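Local coordinates for periplasmic binding protein (Mycobacterium smegmatis, PDB 4MDY) that probably serves as the substrate-binding lipoprotein of an ABC transporter, capturing an iron-containing solute outside the membrane for uptake, at residues 19-24 and 121-126. Residues are numbered along the deposited sequence; the frame is centred on the assembly and turned at random.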
loop_
_atom_site.group_PDB
_atom_site.type_symbol
_atom_site.label_atom_id
_atom_site.label_comp_id
_atom_site.label_asym_id
_atom_site.label_seq_id
_atom_site.Cartn_x
_atom_site.Cartn_y
_atom_site.Cartn_z
ATOM N N HIS A 19 -0.850 -6.616 -19.725
ATOM C CA HIS A 19 0.016 -5.846 -18.839
ATOM C C HIS A 19 1.103 -5.125 -19.649
ATOM O O HIS A 19 1.090 -5.145 -20.889
ATOM C CB HIS A 19 0.607 -6.775 -17.761
ATOM C CG HIS A 19 1.264 -8.000 -18.312
ATOM N ND1 HIS A 19 2.421 -7.948 -19.055
ATOM C CD2 HIS A 19 0.923 -9.308 -18.243
ATOM C CE1 HIS A 19 2.768 -9.168 -19.421
ATOM N NE2 HIS A 19 1.875 -10.013 -18.943
ATOM N N ALA A 20 2.041 -4.498 -18.948
ATOM C CA ALA A 20 3.055 -3.645 -19.579
ATOM C C ALA A 20 3.938 -4.364 -20.603
ATOM O O ALA A 20 4.482 -3.730 -21.496
ATOM C CB ALA A 20 3.926 -2.993 -18.516
ATOM N N PHE A 21 4.092 -5.675 -20.453
ATOM C CA PHE A 21 4.966 -6.472 -21.319
ATOM C C PHE A 21 4.210 -7.420 -22.250
ATOM O O PHE A 21 4.792 -8.346 -22.814
ATOM C CB PHE A 21 5.965 -7.212 -20.433
ATOM C CG PHE A 21 6.696 -6.293 -19.503
ATOM C CD1 PHE A 21 7.540 -5.317 -20.013
ATOM C CD2 PHE A 21 6.501 -6.354 -18.134
ATOM C CE1 PHE A 21 8.203 -4.441 -19.177
ATOM C CE2 PHE A 21 7.167 -5.481 -17.287
ATOM C CZ PHE A 21 8.017 -4.524 -17.810
ATOM N N GLY A 22 2.920 -7.160 -22.431
ATOM C CA GLY A 22 2.089 -7.926 -23.340
ATOM C C GLY A 22 1.005 -8.681 -22.603
ATOM O O GLY A 22 0.411 -8.163 -21.657
ATOM N N ASP A 23 0.758 -9.910 -23.044
ATOM C CA ASP A 23 -0.328 -10.732 -22.539
ATOM C C ASP A 23 0.227 -11.922 -21.770
ATOM O O ASP A 23 1.278 -12.453 -22.121
ATOM C CB ASP A 23 -1.178 -11.251 -23.700
ATOM C CG ASP A 23 -2.000 -10.160 -24.371
ATOM O OD1 ASP A 23 -1.931 -8.982 -23.957
ATOM O OD2 ASP A 23 -2.733 -10.497 -25.325
ATOM N N THR A 24 -0.486 -12.329 -20.725
ATOM C CA THR A 24 -0.184 -13.562 -20.006
ATOM C C THR A 24 -1.440 -14.429 -19.993
ATOM O O THR A 24 -2.516 -13.957 -19.625
ATOM C CB THR A 24 0.286 -13.285 -18.562
ATOM O OG1 THR A 24 1.592 -12.697 -18.594
ATOM C CG2 THR A 24 0.355 -14.581 -17.761
ATOM N N THR A 121 3.351 -15.042 -15.725
ATOM C CA THR A 121 3.791 -13.971 -14.850
ATOM C C THR A 121 2.906 -12.751 -15.085
ATOM O O THR A 121 2.688 -12.341 -16.231
ATOM C CB THR A 121 5.275 -13.653 -15.106
ATOM O OG1 THR A 121 6.073 -14.781 -14.721
ATOM C CG2 THR A 121 5.732 -12.430 -14.331
ATOM N N VAL A 122 2.389 -12.194 -13.993
ATOM C CA VAL A 122 1.513 -11.022 -14.043
ATOM C C VAL A 122 2.336 -9.790 -13.691
ATOM O O VAL A 122 2.839 -9.673 -12.566
ATOM C CB VAL A 122 0.328 -11.135 -13.055
ATOM C CG1 VAL A 122 -0.639 -9.966 -13.247
ATOM C CG2 VAL A 122 -0.401 -12.458 -13.220
ATOM N N ALA A 123 2.462 -8.881 -14.657
ATOM C CA ALA A 123 3.221 -7.645 -14.501
ATOM C C ALA A 123 2.323 -6.450 -14.210
ATOM O O ALA A 123 1.091 -6.521 -14.322
ATOM C CB ALA A 123 4.032 -7.368 -15.763
ATOM N N GLN A 124 2.965 -5.344 -13.854
ATOM C CA GLN A 124 2.294 -4.058 -13.743
ATOM C C GLN A 124 1.542 -3.756 -15.044
ATOM O O GLN A 124 1.919 -4.228 -16.125
ATOM C CB GLN A 124 3.288 -2.938 -13.416
ATOM C CG GLN A 124 4.322 -2.639 -14.501
ATOM C CD GLN A 124 5.615 -3.427 -14.353
ATOM O OE1 GLN A 124 5.631 -4.541 -13.821
ATOM N NE2 GLN A 124 6.706 -2.844 -14.823
ATOM N N THR A 125 0.471 -2.991 -14.940
ATOM C CA THR A 125 -0.406 -2.778 -16.096
ATOM C C THR A 125 0.120 -1.701 -17.031
ATOM O O THR A 125 -0.090 -1.774 -18.244
ATOM C CB THR A 125 -1.832 -2.402 -15.653
ATOM O OG1 THR A 125 -1.768 -1.359 -14.683
ATOM C CG2 THR A 125 -2.525 -3.582 -15.030
ATOM N N GLY A 126 0.794 -0.703 -16.470
ATOM C CA GLY A 126 1.280 0.435 -17.238
ATOM C C GLY A 126 2.746 0.718 -16.978
ATOM O O GLY A 126 3.553 -0.203 -16.876
HETATM O O HOH W 1 4.035 -14.470 -18.536
#
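A type I turn, His-19 to Gly-22, joins the two antiparallel strands of a β-hairpin, and this hairpin packs on 121-126, whose strand 121-123 is an edge strand of the parallel three-stranded sheet. The tightly packed part is built on the His-19 ring. With chi1 at 52°, CG takes the crowded position between backbone N and carbonyl carbon. His-19 ND1 accepts from Phe-21 N (3.1 Å) and its NE2 donates to Thr-24 OG1 (2.7 Å); both partners lie nearly in the ring plane, which fixes the ring's rotation and indicates the tautomer protonated on NE2. One face lies under Gly-22 O; over the opposite face Ala-123 CB makes a CH-π contact, 4.0 Å from the centroid of the His-19 ring. The same methyl meets Phe-21 CD2 at the edge of the phenyl ring, beside which Tyr-112 of helix 109-116 also packs. Looser packing marks the turn's tip: Ala-20 N donates a straight bond to Gln-124 O (2.8 Å, 161°), but Ala-20 and Phe-21 are partly exposed and Gly-126 is exposed. Gln-124 crosses Phe-21 obliquely, its amide 85° from the ring plane and its NE2 held by Leu-107 O. At the buried end, Thr-24 OG1 also bonds Tyr-112 OH and a water that bridges to Thr-121 N, and it donates to Thr-121 O, 2.6 Å away and approached from above the carbonyl plane.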